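Local coordinates for extracellular solute-binding protein (Bordetella parapertussis, PDB 3PU5) that probably binds a small solute, possibly a polyamine, outside the cytoplasmic membrane and presents it to a membrane transporter, at residues 28-31 and 35-38; 144-149 and 200-205; 187-192 and 204-209; 259-262 and 266-269. One frame throughout, in Å; residues are numbered along the deposited sequence.

Contact 1: residues 28-31 and 35-38; sequences PFEK and VKVT
The turn from helix to strand in a beta-alpha-beta unit is closed here by Phe29 and Glu30, near the end of helix 15-33, by Val35, just before the strand that follows, and by Val37 within it. Glu30 supplies the polar link. Its chain is extended beyond CG, and the carboxylate reaches over the turn so that OE2 accepts the backbone N-H of Val37 at 2.7 Å from N. The bond is nearly straight, 176° at the hydrogen, and uses the anti lone pair of OE2, the one facing away from OE1. On the way, CG passes 3.1 Å from Val35 O, and the same oxygen receives a CA-H...O contact from Glu30 CA at 3.2 Å. Strand 7-12, helix 15-33 and strand 36-41 make up the unit; the two strands run parallel as neighbours, and Val37 also packs on Ile8 and Val10. Beside the polar link the contact is apolar. The CG of Phe29 stands anti to its backbone N (chi1 177°), which carries the ring toward the strand. There CD2 lies 3.7 Å from Val37 CG2, at the ring edge, while CE2 approaches Val35 CB obliquely at 3.8 Å. Phe258, from helix 252-262, meets the Phe29 ring edge-to-face, and Ser33 OG bonds to both Phe29 O and Val35 N within the turn.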
loop_
_atom_site.group_PDB
_atom_site.type_symbol
_atom_site.label_atom_id
_atom_site.label_comp_id
_atom_site.label_asym_id
_atom_site.label_seq_id
_atom_site.Cartn_x
_atom_site.Cartn_y
_atom_site.Cartn_z
ATOM N N PRO A 28 18.851 8.117 -11.017
ATOM C CA PRO A 28 18.775 9.578 -11.170
ATOM C C PRO A 28 19.443 10.335 -10.028
ATOM O O PRO A 28 20.102 11.347 -10.265
ATOM C CB PRO A 28 17.268 9.850 -11.169
ATOM C CG PRO A 28 16.669 8.582 -11.693
ATOM C CD PRO A 28 17.522 7.487 -11.115
ATOM N N PHE A 29 19.278 9.847 -8.804
ATOM C CA PHE A 29 19.893 10.485 -7.650
ATOM C C PHE A 29 21.415 10.449 -7.732
ATOM O O PHE A 29 22.078 11.448 -7.452
ATOM C CB PHE A 29 19.445 9.810 -6.357
ATOM C CG PHE A 29 20.101 10.374 -5.128
ATOM C CD1 PHE A 29 19.728 11.615 -4.642
ATOM C CD2 PHE A 29 21.095 9.664 -4.465
ATOM C CE1 PHE A 29 20.337 12.142 -3.509
ATOM C CE2 PHE A 29 21.695 10.172 -3.341
ATOM C CZ PHE A 29 21.318 11.417 -2.858
ATOM N N GLU A 30 21.961 9.286 -8.088
ATOM C CA GLU A 30 23.402 9.129 -8.242
ATOM C C GLU A 30 23.907 10.172 -9.237
ATOM O O GLU A 30 24.920 10.827 -9.016
ATOM C CB GLU A 30 23.746 7.732 -8.773
ATOM C CG GLU A 30 23.543 6.566 -7.809
ATOM C CD GLU A 30 24.108 5.246 -8.360
ATOM O OE1 GLU A 30 24.134 5.076 -9.597
ATOM O OE2 GLU A 30 24.544 4.385 -7.561
ATOM N N LYS A 31 23.180 10.316 -10.340
ATOM C CA LYS A 31 23.575 11.235 -11.393
ATOM C C LYS A 31 23.618 12.669 -10.901
ATOM O O LYS A 31 24.550 13.404 -11.208
ATOM C CB LYS A 31 22.630 11.124 -12.591
ATOM C CG LYS A 31 22.940 9.954 -13.505
ATOM C CD LYS A 31 22.020 9.951 -14.718
ATOM C CE LYS A 31 22.032 11.302 -15.424
ATOM N NZ LYS A 31 21.133 11.321 -16.617
ATOM N N VAL A 35 26.397 10.610 -5.509
ATOM C CA VAL A 35 26.389 9.653 -4.415
ATOM C C VAL A 35 25.938 8.305 -4.939
ATOM O O VAL A 35 24.858 8.179 -5.506
ATOM C CB VAL A 35 25.448 10.100 -3.285
ATOM C CG1 VAL A 35 25.279 8.989 -2.255
ATOM C CG2 VAL A 35 25.980 11.375 -2.630
ATOM N N LYS A 36 26.782 7.296 -4.770
ATOM C CA LYS A 36 26.425 5.954 -5.201
ATOM C C LYS A 36 25.330 5.360 -4.311
ATOM O O LYS A 36 25.322 5.559 -3.090
ATOM C CB LYS A 36 27.658 5.042 -5.239
ATOM C CG LYS A 36 27.308 3.585 -5.480
ATOM C CD LYS A 36 28.247 2.905 -6.459
ATOM C CE LYS A 36 27.738 1.506 -6.772
ATOM N NZ LYS A 36 28.213 1.029 -8.094
ATOM N N VAL A 37 24.398 4.644 -4.924
ATOM C CA VAL A 37 23.345 3.981 -4.163
ATOM C C VAL A 37 23.342 2.488 -4.460
ATOM O O VAL A 37 23.258 2.076 -5.623
ATOM C CB VAL A 37 21.939 4.547 -4.468
ATOM C CG1 VAL A 37 20.885 3.822 -3.608
ATOM C CG2 VAL A 37 21.898 6.046 -4.220
ATOM N N THR A 38 23.438 1.683 -3.408
ATOM C CA THR A 38 23.261 0.242 -3.541
ATOM C C THR A 38 21.919 -0.161 -2.947
ATOM O O THR A 38 21.645 0.106 -1.780
ATOM C CB THR A 38 24.382 -0.547 -2.813
ATOM O OG1 THR A 38 25.633 -0.324 -3.475
ATOM C CG2 THR A 38 24.079 -2.050 -2.804
#

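Contact 2: residues 144-149 and 200-205; sequences QVFFNN and VLLTSG
Phe146 meets two successive leucines of helix 197-204, and each finds a different part of its ring. A methyl of Leu201, CD1, rests obliquely against the root of the ring, 3.6 Å from Phe146 CG and 3.7 Å from Phe146 CB; the two side chains run past each other in opposite directions. Leu202 reaches the far end instead. Its CD2 lies in the ring plane, at the edge, 3.5 Å from Phe146 CE2, and Leu202 CG is 3.8 Å from Phe146 CZ, with the two side chains at about a right angle. No hydrogen bond joins the segments, so the contact is apolar throughout. The ring is brought to the helix by chi1 of 55°, which sets CG between the backbone N and the carbonyl carbon. Leu201 sets out toward the strand, whereas Leu202 starts to one side and its branched end comes inward. Around this first shell, Leu202 also packs on Val228, and its carbonyl oxygen accepts a hydrogen bond from Arg118 NH2. The strand carrying Phe146 is held on both flanks: Val145 and Phe147 bond through their backbones to strand 188-192, and Phe146 bonds to Ile209, where strand 209-213 begins. Helix 197-204 thus lies over strand 145-148, while Val145 packs against helix 129-138.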
loop_
_atom_site.group_PDB
_atom_site.type_symbol
_atom_site.label_atom_id
_atom_site.label_comp_id
_atom_site.label_asym_id
_atom_site.label_seq_id
_atom_site.Cartn_x
_atom_site.Cartn_y
_atom_site.Cartn_z
ATOM N N GLN A 144 -20.832 -15.017 -7.062
ATOM C CA GLN A 144 -19.685 -14.716 -7.909
ATOM C C GLN A 144 -18.809 -13.615 -7.327
ATOM O O GLN A 144 -18.059 -12.946 -8.042
ATOM C CB GLN A 144 -20.170 -14.367 -9.311
ATOM C CG GLN A 144 -20.943 -15.536 -9.934
ATOM C CD GLN A 144 -21.768 -15.139 -11.141
ATOM O OE1 GLN A 144 -21.308 -14.397 -12.003
ATOM N NE2 GLN A 144 -22.993 -15.654 -11.215
ATOM N N VAL A 145 -18.905 -13.457 -6.012
ATOM C CA VAL A 145 -18.108 -12.477 -5.295
ATOM C C VAL A 145 -16.874 -13.155 -4.693
ATOM O O VAL A 145 -16.955 -14.297 -4.237
ATOM C CB VAL A 145 -18.967 -11.803 -4.205
ATOM C CG1 VAL A 145 -18.166 -10.737 -3.484
ATOM C CG2 VAL A 145 -20.241 -11.208 -4.843
ATOM N N PHE A 146 -15.726 -12.483 -4.759
ATOM C CA PHE A 146 -14.511 -12.956 -4.091
ATOM C C PHE A 146 -14.098 -11.927 -3.036
ATOM O O PHE A 146 -14.565 -10.794 -3.078
ATOM C CB PHE A 146 -13.378 -13.260 -5.089
ATOM C CG PHE A 146 -13.032 -12.107 -6.011
ATOM C CD1 PHE A 146 -12.188 -11.084 -5.584
ATOM C CD2 PHE A 146 -13.547 -12.049 -7.305
ATOM C CE1 PHE A 146 -11.871 -10.014 -6.432
ATOM C CE2 PHE A 146 -13.238 -10.988 -8.157
ATOM C CZ PHE A 146 -12.397 -9.970 -7.724
ATOM N N PHE A 147 -13.252 -12.318 -2.083
ATOM C CA PHE A 147 -12.861 -11.416 -0.999
ATOM C C PHE A 147 -11.485 -11.795 -0.446
ATOM O O PHE A 147 -11.106 -12.956 -0.488
ATOM C CB PHE A 147 -13.902 -11.450 0.131
ATOM C CG PHE A 147 -13.741 -10.344 1.140
ATOM C CD1 PHE A 147 -12.919 -10.512 2.245
ATOM C CD2 PHE A 147 -14.397 -9.123 0.969
ATOM C CE1 PHE A 147 -12.748 -9.483 3.169
ATOM C CE2 PHE A 147 -14.236 -8.087 1.893
ATOM C CZ PHE A 147 -13.414 -8.272 2.996
ATOM N N ASN A 148 -10.744 -10.813 0.064
ATOM C CA ASN A 148 -9.404 -11.050 0.617
ATOM C C ASN A 148 -9.411 -12.075 1.757
ATOM O O ASN A 148 -10.161 -11.920 2.728
ATOM C CB ASN A 148 -8.807 -9.748 1.190
ATOM C CG ASN A 148 -8.983 -8.543 0.276
ATOM O OD1 ASN A 148 -8.020 -7.811 0.011
ATOM N ND2 ASN A 148 -10.212 -8.300 -0.171
ATOM N N ASN A 149 -8.573 -13.102 1.669
ATOM C CA ASN A 149 -8.405 -13.998 2.810
ATOM C C ASN A 149 -7.645 -13.300 3.927
ATOM O O ASN A 149 -6.531 -12.826 3.702
ATOM C CB ASN A 149 -7.667 -15.276 2.421
ATOM C CG ASN A 149 -7.612 -16.276 3.566
ATOM O OD1 ASN A 149 -6.566 -16.837 3.870
ATOM N ND2 ASN A 149 -8.742 -16.479 4.217
ATOM N N VAL A 200 -7.045 -12.396 -12.096
ATOM C CA VAL A 200 -7.243 -13.747 -12.632
ATOM C C VAL A 200 -8.692 -14.217 -12.479
ATOM O O VAL A 200 -9.296 -14.725 -13.429
ATOM C CB VAL A 200 -6.318 -14.759 -11.947
ATOM C CG1 VAL A 200 -6.735 -16.186 -12.295
ATOM C CG2 VAL A 200 -4.868 -14.506 -12.353
ATOM N N LEU A 201 -9.251 -14.052 -11.284
ATOM C CA LEU A 201 -10.638 -14.456 -11.042
ATOM C C LEU A 201 -11.590 -13.718 -11.985
ATOM O O LEU A 201 -12.500 -14.323 -12.559
ATOM C CB LEU A 201 -11.029 -14.214 -9.581
ATOM C CG LEU A 201 -10.336 -15.091 -8.533
ATOM C CD1 LEU A 201 -10.563 -14.555 -7.112
ATOM C CD2 LEU A 201 -10.792 -16.534 -8.654
ATOM N N LEU A 202 -11.374 -12.415 -12.147
ATOM C CA LEU A 202 -12.210 -11.605 -13.034
ATOM C C LEU A 202 -12.032 -11.986 -14.504
ATOM O O LEU A 202 -13.018 -12.179 -15.210
ATOM C CB LEU A 202 -11.936 -10.103 -12.848
ATOM C CG LEU A 202 -12.415 -9.540 -11.505
ATOM C CD1 LEU A 202 -11.928 -8.113 -11.315
ATOM C CD2 LEU A 202 -13.936 -9.632 -11.362
ATOM N N THR A 203 -10.780 -12.087 -14.951
ATOM C CA THR A 203 -10.491 -12.347 -16.371
ATOM C C THR A 203 -10.786 -13.781 -16.815
ATOM O O THR A 203 -11.025 -14.032 -17.996
ATOM C CB THR A 203 -9.039 -11.991 -16.754
ATOM O OG1 THR A 203 -8.130 -12.791 -15.995
ATOM C CG2 THR A 203 -8.758 -10.525 -16.500
ATOM N N SER A 204 -10.783 -14.712 -15.866
ATOM C CA SER A 204 -11.106 -16.100 -16.154
ATOM C C SER A 204 -12.604 -16.262 -16.320
ATOM O O SER A 204 -13.072 -17.252 -16.881
ATOM C CB SER A 204 -10.622 -17.012 -15.026
ATOM O OG SER A 204 -11.393 -16.843 -13.845
ATOM N N GLY A 205 -13.345 -15.279 -15.816
ATOM C CA GLY A 205 -14.793 -15.334 -15.801
ATOM C C GLY A 205 -15.358 -15.976 -14.547
ATOM O O GLY A 205 -16.572 -15.995 -14.361
#

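Contact 3: residues 187-192 and 204-209; sequences HIFKFF and SGEGAI
Phe189 reaches from strand 188-192 to Glu206 and Gly207, in the loop that leaves helix 197-204, and the meeting has a close inner half and a looser outer one. The inner half is the end of the ring against the backbone. Gly207 brings no side chain, and its CA comes within 3.5 Å of Phe189 CZ and 3.6 Å of Phe189 CE1; the peptide oxygen of Glu206 follows at 3.7 Å from CZ. Gly207 CA comes to the ring obliquely, and Gly207 is buried. With chi1 at 73°, Phe189 CG stands between its own N and carbonyl carbon, which aims the ring at the loop. On the outer half lies Glu206, an exposed residue. Its CG is 3.5 Å from Phe189 CE2, but beyond CG the glutamate chain stays extended and the carboxylate drifts along the ring, with OE1 and OE2 both 3.9 Å from CE2. The carboxylate plane is turned 38° from that of the ring, and no hydrogen bond crosses the contact. Leu201 touches both Phe189 and Glu206, and its backbone pairs with that of Gly207. At Gly205 the chain leaves the helix with positive phi (90°). The arrangement is that of a strand-helix-strand passage, from strand 188-192 through helix 197-204 to strand 209-213, as found in the alpha/beta lobes of solute-binding proteins.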
loop_
_atom_site.group_PDB
_atom_site.type_symbol
_atom_site.label_atom_id
_atom_site.label_comp_id
_atom_site.label_asym_id
_atom_site.label_seq_id
_atom_site.Cartn_x
_atom_site.Cartn_y
_atom_site.Cartn_z
ATOM N N HIS A 187 -22.407 -15.606 -0.485
ATOM C CA HIS A 187 -22.267 -15.219 -1.878
ATOM C C HIS A 187 -20.821 -15.166 -2.322
ATOM O O HIS A 187 -20.543 -14.851 -3.467
ATOM C CB HIS A 187 -22.935 -13.875 -2.087
ATOM C CG HIS A 187 -24.283 -13.801 -1.455
ATOM N ND1 HIS A 187 -24.506 -13.188 -0.241
ATOM C CD2 HIS A 187 -25.470 -14.336 -1.831
ATOM C CE1 HIS A 187 -25.779 -13.321 0.090
ATOM N NE2 HIS A 187 -26.387 -14.005 -0.865
ATOM N N ILE A 188 -19.913 -15.493 -1.408
ATOM C CA ILE A 188 -18.483 -15.494 -1.696
ATOM C C ILE A 188 -18.011 -16.898 -2.058
ATOM O O ILE A 188 -18.172 -17.838 -1.276
ATOM C CB ILE A 188 -17.676 -14.929 -0.498
ATOM C CG1 ILE A 188 -17.941 -13.430 -0.369
ATOM C CG2 ILE A 188 -16.171 -15.188 -0.673
ATOM C CD1 ILE A 188 -17.584 -12.839 0.987
ATOM N N PHE A 189 -17.456 -17.044 -3.256
ATOM C CA PHE A 189 -17.018 -18.348 -3.726
ATOM C C PHE A 189 -15.525 -18.589 -3.449
ATOM O O PHE A 189 -15.046 -19.723 -3.518
ATOM C CB PHE A 189 -17.321 -18.524 -5.225
ATOM C CG PHE A 189 -16.420 -17.732 -6.129
ATOM C CD1 PHE A 189 -16.738 -16.432 -6.474
ATOM C CD2 PHE A 189 -15.261 -18.290 -6.643
ATOM C CE1 PHE A 189 -15.918 -15.699 -7.302
ATOM C CE2 PHE A 189 -14.435 -17.560 -7.476
ATOM C CZ PHE A 189 -14.763 -16.259 -7.806
ATOM N N LYS A 190 -14.791 -17.524 -3.133
ATOM C CA LYS A 190 -13.355 -17.659 -2.925
ATOM C C LYS A 190 -12.805 -16.554 -2.038
ATOM O O LYS A 190 -13.052 -15.367 -2.270
ATOM C CB LYS A 190 -12.626 -17.669 -4.271
ATOM C CG LYS A 190 -11.107 -17.734 -4.168
ATOM C CD LYS A 190 -10.643 -19.061 -3.575
ATOM C CE LYS A 190 -9.163 -19.276 -3.844
ATOM N NZ LYS A 190 -8.598 -20.435 -3.083
ATOM N N PHE A 191 -12.078 -16.961 -1.003
ATOM C CA PHE A 191 -11.283 -16.036 -0.219
ATOM C C PHE A 191 -9.861 -16.149 -0.748
ATOM O O PHE A 191 -9.166 -17.136 -0.495
ATOM C CB PHE A 191 -11.363 -16.379 1.268
ATOM C CG PHE A 191 -12.687 -16.035 1.893
ATOM C CD1 PHE A 191 -13.649 -17.012 2.103
ATOM C CD2 PHE A 191 -12.979 -14.725 2.256
ATOM C CE1 PHE A 191 -14.880 -16.688 2.675
ATOM C CE2 PHE A 191 -14.192 -14.399 2.821
ATOM C CZ PHE A 191 -15.149 -15.381 3.035
ATOM N N PHE A 192 -9.436 -15.146 -1.506
ATOM C CA PHE A 192 -8.214 -15.266 -2.281
ATOM C C PHE A 192 -6.958 -15.010 -1.455
ATOM O O PHE A 192 -6.994 -14.307 -0.449
ATOM C CB PHE A 192 -8.261 -14.379 -3.535
ATOM C CG PHE A 192 -8.266 -12.900 -3.246
ATOM C CD1 PHE A 192 -7.081 -12.218 -3.049
ATOM C CD2 PHE A 192 -9.460 -12.185 -3.210
ATOM C CE1 PHE A 192 -7.081 -10.847 -2.796
ATOM C CE2 PHE A 192 -9.467 -10.829 -2.963
ATOM C CZ PHE A 192 -8.279 -10.157 -2.754
ATOM N N SER A 204 -10.783 -14.712 -15.866
ATOM C CA SER A 204 -11.106 -16.100 -16.154
ATOM C C SER A 204 -12.604 -16.262 -16.320
ATOM O O SER A 204 -13.072 -17.252 -16.881
ATOM C CB SER A 204 -10.622 -17.012 -15.026
ATOM O OG SER A 204 -11.393 -16.843 -13.845
ATOM N N GLY A 205 -13.345 -15.279 -15.816
ATOM C CA GLY A 205 -14.793 -15.334 -15.801
ATOM C C GLY A 205 -15.358 -15.976 -14.547
ATOM O O GLY A 205 -16.572 -15.995 -14.361
ATOM N N GLU A 206 -14.497 -16.517 -13.686
ATOM C CA GLU A 206 -14.992 -17.191 -12.484
ATOM C C GLU A 206 -15.643 -16.202 -11.510
ATOM O O GLU A 206 -16.687 -16.489 -10.915
ATOM C CB GLU A 206 -13.904 -18.024 -11.779
ATOM C CG GLU A 206 -14.497 -18.957 -10.710
ATOM C CD GLU A 206 -13.489 -19.891 -10.033
ATOM O OE1 GLU A 206 -12.271 -19.599 -10.025
ATOM O OE2 GLU A 206 -13.932 -20.924 -9.480
ATOM N N GLY A 207 -15.039 -15.031 -11.364
ATOM C CA GLY A 207 -15.553 -14.035 -10.446
ATOM C C GLY A 207 -16.155 -12.853 -11.183
ATOM O O GLY A 207 -15.774 -12.567 -12.322
ATOM N N ALA A 208 -17.104 -12.171 -10.543
ATOM C CA ALA A 208 -17.759 -11.024 -11.166
ATOM C C ALA A 208 -17.319 -9.714 -10.522
ATOM O O ALA A 208 -17.258 -8.685 -11.186
ATOM C CB ALA A 208 -19.281 -11.169 -11.095
ATOM N N ILE A 209 -17.006 -9.763 -9.228
ATOM C CA ILE A 209 -16.710 -8.557 -8.468
ATOM C C ILE A 209 -16.056 -8.903 -7.128
ATOM O O ILE A 209 -16.267 -9.982 -6.582
ATOM C CB ILE A 209 -18.016 -7.758 -8.240
ATOM C CG1 ILE A 209 -17.747 -6.383 -7.617
ATOM C CG2 ILE A 209 -19.018 -8.566 -7.400
ATOM C CD1 ILE A 209 -18.938 -5.450 -7.718
#

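Contact 4: residues 259-262 and 266-269; sequences MNYA and EAQK
Helix 252-262 gives way to helix 265-275 through a very short turn, and the two backbones come nearest at Ala262 and Ala267, whose CA atoms are 5.5 Å apart. Tyr261 and Glu266 bridge one side of this corner. The hydroxyl OH of Tyr261 donates to Glu266 OE2 at 2.5 Å, and that oxygen lies in the ring plane and uses its anti lone pair; the carboxylate itself is turned 74° from the ring. Ala267 packs inside the corner, its CB 3.5 Å from Tyr261 CE1 and 3.4 Å from Tyr261 O. Water 1 sits over one face of the tyrosine ring, offset toward the rim. It donates to Tyr261 O and accepts from Ala267 N, each at 2.9 Å, and so carries the backbone link across the turn. A second direct bond comes from Gln268, whose chain bends back at chi2 (-78°) until NE2 donates to Ala262 O at 3.0 Å. That bond is close to straight, 171° at the hydrogen, with Ala262 O almost exactly in the amide plane. The amide has further partners: NE2 also donates to Tyr108 O, and OE1 accepts from Val280 N, so both ends of this buried group are used. Consecutive helices joined by a tight turn are the motif here, with the last carbonyls of the first helix taken up by a water and a side chain of the second.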
loop_
_atom_site.group_PDB
_atom_site.type_symbol
_atom_site.label_atom_id
_atom_site.label_comp_id
_atom_site.label_asym_id
_atom_site.label_seq_id
_atom_site.Cartn_x
_atom_site.Cartn_y
_atom_site.Cartn_z
HETATM N N MSE A 259 16.368 10.535 0.590
HETATM C CA MSE A 259 14.945 10.542 0.911
HETATM C C MSE A 259 14.279 11.781 0.313
HETATM O O MSE A 259 13.181 11.712 -0.231
HETATM C CB MSE A 259 14.739 10.509 2.421
HETATM C CG MSE A 259 13.290 10.400 2.854
HETATM SE SE MSE A 259 13.175 10.095 4.799
HETATM C CE MSE A 259 11.222 10.026 4.962
ATOM N N ASN A 260 14.958 12.917 0.406
ATOM C CA ASN A 260 14.420 14.140 -0.161
ATOM C C ASN A 260 14.178 13.999 -1.657
ATOM O O ASN A 260 13.171 14.470 -2.174
ATOM C CB ASN A 260 15.365 15.306 0.080
ATOM C CG ASN A 260 14.781 16.616 -0.384
ATOM O OD1 ASN A 260 13.685 16.997 0.031
ATOM N ND2 ASN A 260 15.500 17.308 -1.262
ATOM N N TYR A 261 15.113 13.355 -2.351
ATOM C CA TYR A 261 14.944 13.135 -3.780
ATOM C C TYR A 261 13.806 12.147 -4.055
ATOM O O TYR A 261 12.963 12.390 -4.913
ATOM C CB TYR A 261 16.249 12.680 -4.460
ATOM C CG TYR A 261 16.060 12.515 -5.951
ATOM C CD1 TYR A 261 15.885 11.261 -6.507
ATOM C CD2 TYR A 261 15.978 13.625 -6.788
ATOM C CE1 TYR A 261 15.671 11.106 -7.866
ATOM C CE2 TYR A 261 15.766 13.483 -8.145
ATOM C CZ TYR A 261 15.612 12.221 -8.677
ATOM O OH TYR A 261 15.389 12.058 -10.018
ATOM N N ALA A 262 13.770 11.051 -3.300
ATOM C CA ALA A 262 12.806 9.975 -3.547
ATOM C C ALA A 262 11.375 10.447 -3.358
ATOM O O ALA A 262 10.449 9.957 -4.006
ATOM C CB ALA A 262 13.095 8.766 -2.631
ATOM N N GLU A 266 9.889 14.851 -9.100
ATOM C CA GLU A 266 10.422 14.186 -10.288
ATOM C C GLU A 266 10.487 12.665 -10.111
ATOM O O GLU A 266 10.013 11.903 -10.957
ATOM C CB GLU A 266 11.798 14.766 -10.627
ATOM C CG GLU A 266 12.628 13.962 -11.622
ATOM C CD GLU A 266 13.974 14.628 -11.898
ATOM O OE1 GLU A 266 13.993 15.662 -12.596
ATOM O OE2 GLU A 266 15.012 14.131 -11.413
ATOM N N ALA A 267 11.055 12.220 -9.000
ATOM C CA ALA A 267 11.184 10.793 -8.747
ATOM C C ALA A 267 9.828 10.153 -8.438
ATOM O O ALA A 267 9.540 9.041 -8.876
ATOM C CB ALA A 267 12.178 10.541 -7.622
ATOM N N GLN A 268 8.989 10.854 -7.685
ATOM C CA GLN A 268 7.669 10.327 -7.369
ATOM C C GLN A 268 6.885 10.068 -8.648
ATOM O O GLN A 268 6.277 9.005 -8.823
ATOM C CB GLN A 268 6.907 11.282 -6.457
ATOM C CG GLN A 268 7.338 11.195 -5.004
ATOM C CD GLN A 268 6.755 9.981 -4.306
ATOM O OE1 GLN A 268 5.541 9.801 -4.282
ATOM N NE2 GLN A 268 7.619 9.138 -3.739
ATOM N N LYS A 269 6.902 11.038 -9.557
ATOM C CA LYS A 269 6.168 10.860 -10.797
ATOM C C LYS A 269 6.736 9.695 -11.599
ATOM O O LYS A 269 5.991 8.838 -12.081
ATOM C CB LYS A 269 6.193 12.130 -11.642
ATOM C CG LYS A 269 5.379 12.028 -12.922
ATOM C CD LYS A 269 5.550 13.295 -13.750
ATOM C CE LYS A 269 4.365 13.529 -14.670
ATOM N NZ LYS A 269 4.119 12.398 -15.578
HETATM O O HOH W 1 12.484 14.029 -7.271
#

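The four contacts fall into two pairs on opposite sides of the chain's centre. Contact 1 and contact 4 have centres 12 Å apart and touch where Pro28 and Phe29 of helix 15-33 pack on Tyr261 of helix 252-262, although over 200 residues separate them in sequence. Contacts 2 and 3 nearly coincide, with centres 3 Å apart: they share Ser204 and Gly205, and their strands, 145-148 and 188-192, are parallel neighbours in one sheet. Between the pairs the nearest atoms are about 23 Å apart or more. The chain therefore builds one end, crosses to the other and returns, consistent with the two-lobed solute-binding fold, in which ligand lies between lobes.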